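Local atomic coordinates of VP5 (Halorubrum pleomorphic virus 2, PDB entry 6QGI), a protein that is the envelope protein of a haloarchaeal pleomorphic virus and probably drives fusion of the viral membrane with that of its host cell. Residues Lys41-Lys52 with Val213-Tyr222; Ile1-Leu9 with Ser372-Val380. One frame throughout, in Å; residues are numbered along the deposited sequence.

Contact 1. Residues Lys41-Lys52 with Val213-Tyr222; sequences KQQVYQTAKTRK and VQYDGDSLVY. Unlike the reference sequence in segment 213-222: D218 (reference Asn).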
ATOM      1  N   LYS A  41       7.405 -21.286  14.978  1.00 20.66           N
ATOM      2  CA  LYS A  41       6.098 -20.702  15.265  1.00 19.75           C
ATOM      3  C   LYS A  41       6.162 -19.168  15.160  1.00 23.40           C
ATOM      4  O   LYS A  41       5.255 -18.544  14.598  1.00 22.76           O
ATOM      5  CB  LYS A  41       5.616 -21.143  16.656  1.00 22.05           C
ATOM      6  CG  LYS A  41       5.396 -22.651  16.776  1.00 31.14           C
ATOM      7  CD  LYS A  41       4.557 -23.045  17.984  1.00 38.24           C
ATOM      8  CE  LYS A  41       5.391 -23.397  19.190  1.00 46.04           C
ATOM      9  NZ  LYS A  41       4.539 -23.713  20.362  1.00 54.81           N
ATOM     10  N   GLN A  42       7.268 -18.589  15.660  1.00 19.84           N
ATOM     11  CA  GLN A  42       7.583 -17.168  15.655  1.00 19.14           C
ATOM     12  C   GLN A  42       7.829 -16.674  14.229  1.00 24.60           C
ATOM     13  O   GLN A  42       7.252 -15.662  13.823  1.00 24.31           O
ATOM     14  CB  GLN A  42       8.817 -16.913  16.543  1.00 20.47           C
ATOM     15  CG  GLN A  42       9.359 -15.492  16.483  1.00 33.97           C
ATOM     16  CD  GLN A  42      10.054 -15.068  17.748  1.00 54.00           C
ATOM     17  OE1 GLN A  42       9.581 -14.178  18.459  1.00 51.23           O
ATOM     18  NE2 GLN A  42      11.197 -15.678  18.053  1.00 43.20           N
ATOM     19  N   GLN A  43       8.697 -17.379  13.485  1.00 22.29           N
ATOM     20  CA  GLN A  43       9.079 -17.036  12.118  1.00 21.92           C
ATOM     21  C   GLN A  43       7.934 -17.238  11.132  1.00 26.40           C
ATOM     22  O   GLN A  43       7.866 -16.481  10.167  1.00 26.56           O
ATOM     23  CB  GLN A  43      10.322 -17.808  11.680  1.00 23.65           C
ATOM     24  CG  GLN A  43      11.597 -17.219  12.265  1.00 28.01           C
ATOM     25  CD  GLN A  43      12.863 -17.734  11.636  1.00 31.75           C
ATOM     26  OE1 GLN A  43      12.919 -18.105  10.460  1.00 28.49           O
ATOM     27  NE2 GLN A  43      13.921 -17.741  12.412  1.00 17.47           N
ATOM     28  N   VAL A  44       7.038 -18.226  11.365  1.00 22.93           N
ATOM     29  CA  VAL A  44       5.842 -18.453  10.531  1.00 22.73           C
ATOM     30  C   VAL A  44       4.907 -17.238  10.721  1.00 26.57           C
ATOM     31  O   VAL A  44       4.367 -16.716   9.744  1.00 26.55           O
ATOM     32  CB  VAL A  44       5.134 -19.809  10.851  1.00 27.09           C
ATOM     33  CG1 VAL A  44       3.707 -19.855  10.300  1.00 26.68           C
ATOM     34  CG2 VAL A  44       5.944 -20.993  10.333  1.00 27.53           C
ATOM     35  N   TYR A  45       4.768 -16.773  11.980  1.00 22.76           N
ATOM     36  CA  TYR A  45       3.949 -15.622  12.349  1.00 21.75           C
ATOM     37  C   TYR A  45       4.515 -14.358  11.723  1.00 25.57           C
ATOM     38  O   TYR A  45       3.749 -13.561  11.186  1.00 25.84           O
ATOM     39  CB  TYR A  45       3.851 -15.491  13.886  1.00 22.52           C
ATOM     40  CG  TYR A  45       2.975 -14.347  14.364  1.00 22.48           C
ATOM     41  CD1 TYR A  45       1.588 -14.480  14.416  1.00 23.93           C
ATOM     42  CD2 TYR A  45       3.529 -13.133  14.758  1.00 22.29           C
ATOM     43  CE1 TYR A  45       0.779 -13.434  14.854  1.00 23.27           C
ATOM     44  CE2 TYR A  45       2.730 -12.082  15.203  1.00 22.46           C
ATOM     45  CZ  TYR A  45       1.355 -12.238  15.247  1.00 29.06           C
ATOM     46  OH  TYR A  45       0.565 -11.204  15.673  1.00 30.78           O
ATOM     47  N   GLN A  46       5.850 -14.194  11.770  1.00 22.04           N
ATOM     48  CA  GLN A  46       6.564 -13.050  11.204  1.00 21.72           C
ATOM     49  C   GLN A  46       6.471 -13.052   9.671  1.00 25.46           C
ATOM     50  O   GLN A  46       6.246 -11.991   9.085  1.00 25.39           O
ATOM     51  CB  GLN A  46       8.023 -13.033  11.678  1.00 23.49           C
ATOM     52  CG  GLN A  46       8.164 -12.402  13.065  1.00 46.20           C
ATOM     53  CD  GLN A  46       9.308 -12.924  13.910  1.00 67.93           C
ATOM     54  OE1 GLN A  46      10.057 -13.841  13.534  1.00 66.14           O
ATOM     55  NE2 GLN A  46       9.461 -12.343  15.093  1.00 54.77           N
ATOM     56  N   THR A  47       6.592 -14.239   9.034  1.00 21.46           N
ATOM     57  CA  THR A  47       6.483 -14.405   7.580  1.00 21.07           C
ATOM     58  C   THR A  47       5.061 -14.019   7.107  1.00 25.24           C
ATOM     59  O   THR A  47       4.921 -13.344   6.079  1.00 24.92           O
ATOM     60  CB  THR A  47       6.870 -15.840   7.171  1.00 26.55           C
ATOM     61  OG1 THR A  47       8.243 -16.071   7.513  1.00 23.95           O
ATOM     62  CG2 THR A  47       6.685 -16.100   5.691  1.00 23.90           C
ATOM     63  N   ALA A  48       4.021 -14.423   7.866  1.00 21.43           N
ATOM     64  CA  ALA A  48       2.628 -14.118   7.537  1.00 20.87           C
ATOM     65  C   ALA A  48       2.288 -12.648   7.801  1.00 24.13           C
ATOM     66  O   ALA A  48       1.471 -12.089   7.079  1.00 23.53           O
ATOM     67  CB  ALA A  48       1.695 -15.015   8.324  1.00 22.00           C
ATOM     68  N   LYS A  49       2.903 -12.034   8.837  1.00 20.82           N
ATOM     69  CA  LYS A  49       2.695 -10.633   9.222  1.00 20.03           C
ATOM     70  C   LYS A  49       3.289  -9.712   8.177  1.00 24.50           C
ATOM     71  O   LYS A  49       2.670  -8.705   7.834  1.00 24.96           O
ATOM     72  CB  LYS A  49       3.314 -10.349  10.606  1.00 22.11           C
ATOM     73  CG  LYS A  49       2.920  -9.013  11.216  1.00 29.93           C
ATOM     74  CD  LYS A  49       3.699  -8.745  12.489  1.00 36.39           C
ATOM     75  CE  LYS A  49       3.084  -7.626  13.288  1.00 45.95           C
ATOM     76  NZ  LYS A  49       2.932  -7.996  14.718  1.00 53.48           N
ATOM     77  N   THR A  50       4.490 -10.055   7.674  1.00 21.30           N
ATOM     78  CA  THR A  50       5.195  -9.288   6.650  1.00 20.92           C
ATOM     79  C   THR A  50       4.472  -9.449   5.320  1.00 25.26           C
ATOM     80  O   THR A  50       4.325  -8.462   4.603  1.00 25.85           O
ATOM     81  CB  THR A  50       6.668  -9.705   6.585  1.00 26.53           C
ATOM     82  OG1 THR A  50       7.206  -9.670   7.906  1.00 23.23           O
ATOM     83  CG2 THR A  50       7.494  -8.800   5.680  1.00 25.21           C
ATOM     84  N   ARG A  51       3.991 -10.670   5.002  1.00 21.81           N
ATOM     85  CA  ARG A  51       3.248 -10.922   3.765  1.00 21.52           C
ATOM     86  C   ARG A  51       1.949 -10.126   3.755  1.00 25.88           C
ATOM     87  O   ARG A  51       1.644  -9.509   2.738  1.00 26.24           O
ATOM     88  CB  ARG A  51       2.967 -12.423   3.556  1.00 21.25           C
ATOM     89  CG  ARG A  51       2.322 -12.777   2.195  1.00 25.13           C
ATOM     90  CD  ARG A  51       3.104 -12.286   0.979  1.00 18.52           C
ATOM     91  NE  ARG A  51       4.419 -12.915   0.885  1.00 20.41           N
ATOM     92  CZ  ARG A  51       5.358 -12.575   0.009  1.00 30.67           C
ATOM     93  NH1 ARG A  51       5.138 -11.603  -0.864  1.00 14.19           N
ATOM     94  NH2 ARG A  51       6.528 -13.199   0.009  1.00 22.43           N
ATOM     95  N   LYS A  52       1.206 -10.118   4.885  1.00 22.48           N
ATOM     96  CA  LYS A  52      -0.052  -9.381   5.046  1.00 22.19           C
ATOM     97  C   LYS A  52       0.183  -7.884   4.878  1.00 25.77           C
ATOM     98  O   LYS A  52      -0.633  -7.209   4.259  1.00 25.16           O
ATOM     99  CB  LYS A  52      -0.673  -9.666   6.423  1.00 24.93           C
ATOM    100  CG  LYS A  52      -2.100  -9.157   6.576  1.00 36.12           C
ATOM    101  CD  LYS A  52      -2.348  -8.667   7.991  1.00 44.85           C
ATOM    102  CE  LYS A  52      -3.767  -8.210   8.207  1.00 53.47           C
ATOM    103  NZ  LYS A  52      -4.076  -6.934   7.502  1.00 64.21           N
ATOM    104  N   VAL A 213      -2.874 -17.292  11.300  1.00 20.82           N
ATOM    105  CA  VAL A 213      -1.575 -17.649  11.871  1.00 21.71           C
ATOM    106  C   VAL A 213      -1.535 -17.142  13.306  1.00 27.09           C
ATOM    107  O   VAL A 213      -1.780 -15.965  13.551  1.00 26.34           O
ATOM    108  CB  VAL A 213      -0.378 -17.139  11.033  1.00 25.28           C
ATOM    109  CG1 VAL A 213       0.945 -17.534  11.675  1.00 25.34           C
ATOM    110  CG2 VAL A 213      -0.447 -17.677   9.613  1.00 25.52           C
ATOM    111  N   GLN A 214      -1.240 -18.035  14.243  1.00 25.74           N
ATOM    112  CA  GLN A 214      -1.174 -17.698  15.656  1.00 26.30           C
ATOM    113  C   GLN A 214       0.205 -17.995  16.249  1.00 29.77           C
ATOM    114  O   GLN A 214       0.857 -18.959  15.850  1.00 29.51           O
ATOM    115  CB  GLN A 214      -2.275 -18.440  16.439  1.00 28.75           C
ATOM    116  CG  GLN A 214      -2.226 -19.974  16.351  1.00 52.20           C
ATOM    117  CD  GLN A 214      -3.314 -20.641  17.154  1.00 71.90           C
ATOM    118  OE1 GLN A 214      -4.407 -20.095  17.354  1.00 63.36           O
ATOM    119  NE2 GLN A 214      -3.042 -21.856  17.614  1.00 68.89           N
ATOM    120  N   TYR A 215       0.634 -17.149  17.203  1.00 26.29           N
ATOM    121  CA  TYR A 215       1.870 -17.273  17.980  1.00 26.20           C
ATOM    122  C   TYR A 215       1.799 -16.400  19.240  1.00 30.85           C
ATOM    123  O   TYR A 215       1.516 -15.200  19.157  1.00 30.48           O
ATOM    124  CB  TYR A 215       3.134 -16.935  17.155  1.00 26.58           C
ATOM    125  CG  TYR A 215       4.408 -16.832  17.976  1.00 28.14           C
ATOM    126  CD1 TYR A 215       5.038 -17.972  18.469  1.00 30.45           C
ATOM    127  CD2 TYR A 215       4.982 -15.597  18.260  1.00 28.63           C
ATOM    128  CE1 TYR A 215       6.191 -17.883  19.247  1.00 31.56           C
ATOM    129  CE2 TYR A 215       6.141 -15.495  19.030  1.00 29.78           C
ATOM    130  CZ  TYR A 215       6.742 -16.641  19.523  1.00 37.24           C
ATOM    131  OH  TYR A 215       7.881 -16.542  20.286  1.00 38.50           O
ATOM    132  N   ASP A 216       2.078 -17.019  20.397  1.00 28.27           N
ATOM    133  CA  ASP A 216       2.179 -16.416  21.734  1.00 28.65           C
ATOM    134  C   ASP A 216       0.952 -15.550  22.121  1.00 31.49           C
ATOM    135  O   ASP A 216       1.103 -14.472  22.707  1.00 30.89           O
ATOM    136  CB  ASP A 216       3.491 -15.595  21.825  1.00 30.46           C
ATOM    137  CG  ASP A 216       3.992 -15.298  23.225  1.00 38.72           C
ATOM    138  OD1 ASP A 216       3.796 -16.150  24.124  1.00 39.14           O
ATOM    139  OD2 ASP A 216       4.585 -14.216  23.422  1.00 44.04           O
ATOM    140  N   GLY A 217      -0.245 -16.046  21.805  1.00 27.69           N
ATOM    141  CA  GLY A 217      -1.495 -15.358  22.110  1.00 27.29           C
ATOM    142  C   GLY A 217      -1.958 -14.360  21.066  1.00 31.17           C
ATOM    143  O   GLY A 217      -3.123 -13.947  21.080  1.00 31.64           O
ATOM    144  N   ASP A 218      -1.047 -13.951  20.162  1.00 26.95           N
ATOM    145  CA  ASP A 218      -1.332 -13.024  19.061  1.00 25.49           C
ATOM    146  C   ASP A 218      -1.540 -13.824  17.797  1.00 28.23           C
ATOM    147  O   ASP A 218      -0.865 -14.827  17.572  1.00 27.80           O
ATOM    148  CB  ASP A 218      -0.220 -11.984  18.884  1.00 26.93           C
ATOM    149  CG  ASP A 218       0.269 -11.402  20.192  1.00 42.15           C
ATOM    150  OD1 ASP A 218      -0.539 -10.740  20.888  1.00 43.45           O
ATOM    151  OD2 ASP A 218       1.451 -11.631  20.536  1.00 49.43           O
ATOM    152  N   SER A 219      -2.503 -13.401  16.994  1.00 24.82           N
ATOM    153  CA  SER A 219      -2.892 -14.086  15.778  1.00 24.76           C
ATOM    154  C   SER A 219      -3.200 -13.093  14.663  1.00 26.23           C
ATOM    155  O   SER A 219      -3.414 -11.909  14.937  1.00 25.48           O
ATOM    156  CB  SER A 219      -4.114 -14.956  16.068  1.00 31.34           C
ATOM    157  OG  SER A 219      -4.559 -15.636  14.908  1.00 48.31           O
ATOM    158  N   LEU A 220      -3.219 -13.564  13.406  1.00 21.30           N
ATOM    159  CA  LEU A 220      -3.541 -12.698  12.279  1.00 20.47           C
ATOM    160  C   LEU A 220      -4.117 -13.480  11.109  1.00 24.31           C
ATOM    161  O   LEU A 220      -3.754 -14.634  10.886  1.00 24.24           O
ATOM    162  CB  LEU A 220      -2.331 -11.851  11.817  1.00 19.99           C
ATOM    163  CG  LEU A 220      -1.088 -12.572  11.291  1.00 24.55           C
ATOM    164  CD1 LEU A 220      -1.205 -12.875   9.804  1.00 24.44           C
ATOM    165  CD2 LEU A 220       0.116 -11.731  11.501  1.00 27.14           C
ATOM    166  N   VAL A 221      -4.996 -12.820  10.347  1.00 20.53           N
ATOM    167  CA  VAL A 221      -5.596 -13.362   9.131  1.00 19.93           C
ATOM    168  C   VAL A 221      -4.914 -12.686   7.951  1.00 23.04           C
ATOM    169  O   VAL A 221      -4.675 -11.476   7.971  1.00 22.11           O
ATOM    170  CB  VAL A 221      -7.140 -13.211   9.079  1.00 23.04           C
ATOM    171  CG1 VAL A 221      -7.736 -14.004   7.920  1.00 22.84           C
ATOM    172  CG2 VAL A 221      -7.766 -13.656  10.384  1.00 23.29           C
ATOM    173  N   TYR A 222      -4.573 -13.482   6.944  1.00 19.72           N
ATOM    174  CA  TYR A 222      -3.936 -13.038   5.708  1.00 19.06           C
ATOM    175  C   TYR A 222      -4.342 -14.032   4.626  1.00 24.17           C
ATOM    176  O   TYR A 222      -4.914 -15.069   4.962  1.00 24.45           O
ATOM    177  CB  TYR A 222      -2.406 -12.903   5.895  1.00 19.56           C
ATOM    178  CG  TYR A 222      -1.564 -14.104   5.525  1.00 21.66           C
ATOM    179  CD1 TYR A 222      -1.681 -15.306   6.216  1.00 24.01           C
ATOM    180  CD2 TYR A 222      -0.573 -14.009   4.550  1.00 22.51           C
ATOM    181  CE1 TYR A 222      -0.885 -16.405   5.899  1.00 25.71           C
ATOM    182  CE2 TYR A 222       0.249 -15.089   4.246  1.00 23.74           C
ATOM    183  CZ  TYR A 222       0.080 -16.291   4.913  1.00 31.50           C
ATOM    184  OH  TYR A 222       0.865 -17.369   4.586  1.00 33.20           O
TER
HETATM  185  O   HOH W   1      -1.583  -9.750  16.224  1.00 26.18           O
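Y215 lies flat against the start of the helical segment 41-52: the CA of Q42 sits 3.7 Å from the centroid of the Y215 ring, only 3° off its normal, a CH-pi contact made by backbone rather than side chain. Two more CH-pi contacts follow along the helix. L220 brings CD2 over a face of the Y45 ring, 4.2 Å from its centroid, and A48 sets its CB above the Y222 ring, whose edge meets CG of R51. With CG anti to its backbone N (chi1 -178°), Y45 reaches across both strands of a two-stranded antiparallel beta hairpin, closed by a type I' turn from Y215 to D218, that packs on helix 37-60. Aliphatic packing fills in between the rings: A48 CB lies 3.7 Å from V213 CG2, and K49 CB lies 3.6 Å from L220 CD2. Between the two segments the clear polar link runs through a water, 2.7 Å from Y45 OH, which donates to S219 O; Y215 OH is hydrogen-bonded directly to D38, earlier on helix 37-60. R51 turns its guanidinium away from the hairpin to a salt bridge with E123 on helix 91-133, where L124 also touches Y222.

Contact 2. Residues Ile1-Leu9 with Ser372-Val380; sequences IAPLVGVGL and SEPYSGTAV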
ATOM      1  N   ILE A   1      11.756  -4.450  17.345  1.00 45.35           N
ATOM      2  CA  ILE A   1      11.373  -3.072  17.027  1.00 44.95           C
ATOM      3  C   ILE A   1       9.991  -3.043  16.325  1.00 46.97           C
ATOM      4  O   ILE A   1       9.676  -3.919  15.511  1.00 45.98           O
ATOM      5  CB  ILE A   1      12.463  -2.350  16.174  1.00 48.37           C
ATOM      6  CG1 ILE A   1      13.795  -2.202  16.937  1.00 49.63           C
ATOM      7  CG2 ILE A   1      11.984  -0.987  15.721  1.00 49.02           C
ATOM      8  CD1 ILE A   1      15.033  -1.951  16.008  1.00 58.49           C
ATOM      9  N   ALA A   2       9.193  -2.008  16.644  1.00 42.32           N
ATOM     10  CA  ALA A   2       7.878  -1.759  16.063  1.00 40.97           C
ATOM     11  C   ALA A   2       8.006  -0.877  14.807  1.00 43.51           C
ATOM     12  O   ALA A   2       8.769   0.094  14.839  1.00 43.92           O
ATOM     13  CB  ALA A   2       6.976  -1.085  17.089  1.00 41.86           C
ATOM     14  N   PRO A   3       7.292  -1.181  13.692  1.00 38.00           N
ATOM     15  CA  PRO A   3       7.403  -0.315  12.500  1.00 37.13           C
ATOM     16  C   PRO A   3       6.786   1.071  12.744  1.00 38.97           C
ATOM     17  O   PRO A   3       5.678   1.168  13.278  1.00 38.44           O
ATOM     18  CB  PRO A   3       6.655  -1.096  11.415  1.00 38.38           C
ATOM     19  CG  PRO A   3       5.712  -1.977  12.148  1.00 42.76           C
ATOM     20  CD  PRO A   3       6.353  -2.300  13.469  1.00 38.80           C
ATOM     21  N   LEU A   4       7.544   2.143  12.401  1.00 34.10           N
ATOM     22  CA  LEU A   4       7.174   3.559  12.552  1.00 33.53           C
ATOM     23  C   LEU A   4       5.841   3.875  11.869  1.00 34.95           C
ATOM     24  O   LEU A   4       4.978   4.493  12.482  1.00 34.71           O
ATOM     25  CB  LEU A   4       8.304   4.444  11.959  1.00 34.34           C
ATOM     26  CG  LEU A   4       8.097   5.972  11.884  1.00 39.96           C
ATOM     27  CD1 LEU A   4       8.005   6.598  13.273  1.00 40.71           C
ATOM     28  CD2 LEU A   4       9.198   6.638  11.081  1.00 43.43           C
ATOM     29  N   VAL A   5       5.687   3.462  10.603  1.00 29.25           N
ATOM     30  CA  VAL A   5       4.481   3.691   9.815  1.00 27.65           C
ATOM     31  C   VAL A   5       3.308   2.894  10.414  1.00 30.50           C
ATOM     32  O   VAL A   5       2.238   3.467  10.643  1.00 30.61           O
ATOM     33  CB  VAL A   5       4.727   3.348   8.322  1.00 30.31           C
ATOM     34  CG1 VAL A   5       3.429   3.353   7.518  1.00 29.61           C
ATOM     35  CG2 VAL A   5       5.751   4.296   7.709  1.00 30.40           C
ATOM     36  N   GLY A   6       3.532   1.608  10.667  1.00 25.74           N
ATOM     37  CA  GLY A   6       2.522   0.700  11.197  1.00 25.24           C
ATOM     38  C   GLY A   6       2.015   0.980  12.595  1.00 30.37           C
ATOM     39  O   GLY A   6       0.808   0.880  12.834  1.00 30.04           O
ATOM     40  N   VAL A   7       2.922   1.320  13.530  1.00 28.05           N
ATOM     41  CA  VAL A   7       2.560   1.549  14.931  1.00 28.69           C
ATOM     42  C   VAL A   7       2.568   3.046  15.278  1.00 33.69           C
ATOM     43  O   VAL A   7       1.557   3.554  15.779  1.00 33.88           O
ATOM     44  CB  VAL A   7       3.463   0.737  15.898  1.00 32.93           C
ATOM     45  CG1 VAL A   7       3.046   0.943  17.350  1.00 33.21           C
ATOM     46  CG2 VAL A   7       3.459  -0.750  15.542  1.00 32.18           C
ATOM     47  N   GLY A   8       3.699   3.713  15.035  1.00 29.98           N
ATOM     48  CA  GLY A   8       3.881   5.127  15.351  1.00 30.15           C
ATOM     49  C   GLY A   8       2.910   6.063  14.665  1.00 33.12           C
ATOM     50  O   GLY A   8       2.396   6.987  15.294  1.00 33.38           O
ATOM     51  N   LEU A   9       2.641   5.820  13.377  1.00 28.14           N
ATOM     52  CA  LEU A   9       1.744   6.672  12.606  1.00 27.30           C
ATOM     53  C   LEU A   9       0.373   6.032  12.413  1.00 29.65           C
ATOM     54  O   LEU A   9      -0.520   6.692  11.875  1.00 29.31           O
ATOM     55  CB  LEU A   9       2.371   7.030  11.242  1.00 27.10           C
ATOM     56  CG  LEU A   9       3.809   7.588  11.258  1.00 32.00           C
ATOM     57  CD1 LEU A   9       4.415   7.583   9.872  1.00 31.67           C
ATOM     58  CD2 LEU A   9       3.875   8.979  11.889  1.00 34.62           C
ATOM     59  N   SER A 372       6.972   0.418  26.231  1.00 37.54           N
ATOM     60  CA  SER A 372       6.503   0.158  24.867  1.00 36.55           C
ATOM     61  C   SER A 372       7.678   0.110  23.899  1.00 39.69           C
ATOM     62  O   SER A 372       8.676   0.802  24.099  1.00 39.24           O
ATOM     63  CB  SER A 372       5.480   1.192  24.407  1.00 41.05           C
ATOM     64  OG  SER A 372       4.272   1.107  25.146  1.00 52.54           O
ATOM     65  N   GLU A 373       7.547  -0.724  22.853  1.00 36.12           N
ATOM     66  CA  GLU A 373       8.540  -0.953  21.804  1.00 35.97           C
ATOM     67  C   GLU A 373       8.882   0.348  21.059  1.00 40.59           C
ATOM     68  O   GLU A 373       7.969   1.002  20.552  1.00 40.15           O
ATOM     69  CB  GLU A 373       8.011  -2.005  20.814  1.00 36.41           C
ATOM     70  CG  GLU A 373       9.090  -2.761  20.055  1.00 44.61           C
ATOM     71  CD  GLU A 373       8.684  -4.117  19.503  1.00 62.18           C
ATOM     72  OE1 GLU A 373       7.465  -4.386  19.381  1.00 52.46           O
ATOM     73  OE2 GLU A 373       9.594  -4.917  19.191  1.00 56.41           O
ATOM     74  N   PRO A 374      10.177   0.748  20.987  1.00 37.63           N
ATOM     75  CA  PRO A 374      10.517   1.971  20.234  1.00 37.71           C
ATOM     76  C   PRO A 374      10.305   1.759  18.731  1.00 40.25           C
ATOM     77  O   PRO A 374      10.350   0.624  18.248  1.00 39.44           O
ATOM     78  CB  PRO A 374      11.983   2.223  20.594  1.00 40.36           C
ATOM     79  CG  PRO A 374      12.521   0.891  20.969  1.00 44.57           C
ATOM     80  CD  PRO A 374      11.384   0.087  21.530  1.00 39.46           C
ATOM     81  N   TYR A 375      10.032   2.842  18.002  1.00 36.09           N
ATOM     82  CA  TYR A 375       9.734   2.765  16.573  1.00 34.52           C
ATOM     83  C   TYR A 375      10.989   2.635  15.724  1.00 37.63           C
ATOM     84  O   TYR A 375      12.043   3.137  16.108  1.00 37.75           O
ATOM     85  CB  TYR A 375       8.907   3.983  16.128  1.00 35.33           C
ATOM     86  CG  TYR A 375       7.690   4.244  16.991  1.00 36.09           C
ATOM     87  CD1 TYR A 375       6.798   3.222  17.307  1.00 37.04           C
ATOM     88  CD2 TYR A 375       7.408   5.525  17.459  1.00 37.59           C
ATOM     89  CE1 TYR A 375       5.679   3.459  18.102  1.00 37.66           C
ATOM     90  CE2 TYR A 375       6.278   5.777  18.238  1.00 38.42           C
ATOM     91  CZ  TYR A 375       5.419   4.740  18.560  1.00 43.74           C
ATOM     92  OH  TYR A 375       4.308   4.979  19.329  1.00 44.38           O
ATOM     93  N   SER A 376      10.868   1.959  14.560  1.00 33.55           N
ATOM     94  CA  SER A 376      11.972   1.748  13.617  1.00 33.43           C
ATOM     95  C   SER A 376      12.412   3.061  12.990  1.00 36.71           C
ATOM     96  O   SER A 376      11.581   3.921  12.686  1.00 36.31           O
ATOM     97  CB  SER A 376      11.581   0.747  12.535  1.00 37.16           C
ATOM     98  OG  SER A 376      10.451   1.183  11.796  1.00 47.63           O
ATOM     99  N   GLY A 377      13.722   3.210  12.845  1.00 33.41           N
ATOM    100  CA  GLY A 377      14.343   4.401  12.282  1.00 33.94           C
ATOM    101  C   GLY A 377      14.267   5.624  13.176  1.00 38.29           C
ATOM    102  O   GLY A 377      14.565   6.730  12.720  1.00 38.36           O
ATOM    103  N   THR A 378      13.854   5.439  14.452  1.00 34.47           N
ATOM    104  CA  THR A 378      13.748   6.516  15.440  1.00 34.96           C
ATOM    105  C   THR A 378      14.663   6.227  16.646  1.00 39.33           C
ATOM    106  O   THR A 378      15.273   5.158  16.729  1.00 38.45           O
ATOM    107  CB  THR A 378      12.281   6.772  15.887  1.00 41.16           C
ATOM    108  OG1 THR A 378      11.811   5.714  16.719  1.00 38.96           O
ATOM    109  CG2 THR A 378      11.328   7.018  14.731  1.00 38.72           C
ATOM    110  N   ALA A 379      14.772   7.207  17.553  1.00 37.39           N
ATOM    111  CA  ALA A 379      15.556   7.155  18.786  1.00 38.36           C
ATOM    112  C   ALA A 379      14.786   7.821  19.914  1.00 43.56           C
ATOM    113  O   ALA A 379      14.165   8.862  19.694  1.00 43.51           O
ATOM    114  CB  ALA A 379      16.900   7.841  18.591  1.00 40.21           C
ATOM    115  N   VAL A 380      14.804   7.222  21.111  1.00 40.98           N
ATOM    116  CA  VAL A 380      14.116   7.799  22.268  1.00 41.46           C
ATOM    117  C   VAL A 380      15.127   8.699  22.993  1.00 47.51           C
ATOM    118  O   VAL A 380      16.181   8.228  23.422  1.00 46.77           O
ATOM    119  CB  VAL A 380      13.451   6.741  23.196  1.00 44.41           C
ATOM    120  CG1 VAL A 380      12.690   7.407  24.342  1.00 44.75           C
ATOM    121  CG2 VAL A 380      12.519   5.819  22.408  1.00 42.65           C
TER
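Y375 and G8 form the close-packed end of this contact. The CA of G8 stands directly over one face of the tyrosine ring, 3.7 Å from its centroid, and the lack of a side chain lets the short, weakly bonded helical turn 4-8 come so near. V7 adds its CG1, 3.7 Å from Y375 CE1, and W356 and F425 meet the same ring edge-to-face. L4, its CG anti to the backbone N (chi1 175°), brings CD1 against T378 CG2 (3.7 Å) and Y375 CB, and V352 of strand 343-355 touches both L4 and T378.

Toward the exposed N-terminus the side-chain packing thins and backbone polarity takes over. A single beta bridge joins A2 to Y375: A2 N donates to P374 O at 3.3 Å, and S376 N returns a shorter bond of 2.8 Å, nearly along the C=O axis of A2. S376 OG then takes the N-H of L4 at 3.1 Å in a fairly straight bond (160°), tying the backbone of L4 to the turn at Y375-T378. At the exposed end, the N of I1 makes a salt bridge of 2.9 Å to E373 OE2, approaching from above the carboxylate plane, while CG2 of I1 rests against S376 CB.

Because the partner of E373 is the amino group of the first residue of the deposited chain, the carboxylate would be expected to stabilise its protonated form, while the neighbouring bonds of A2, L4 and S376 satisfy backbone polar groups.

The two contacts illustrate how one chain can be tied at separate levels. Contact 2 joins the first residues to a segment more than 360 positions later, and contact 1 is nested inside the loop so closed. Their centres lie 19 Å apart, with nearest atoms about 6 Å from each other and no touch. They share no helix or strand: contact 1 belongs to the helix-rich part, where helix 37-60 carries the hairpin of strands 212-215 and 218-221, whereas contact 2 sets helix 4-8 beside strand 378-384 in the beta-rich part. The first residues thus pack on the late beta-rich region, while the helices in between, including helix 37-60, lie within the loop that contact 2 closes.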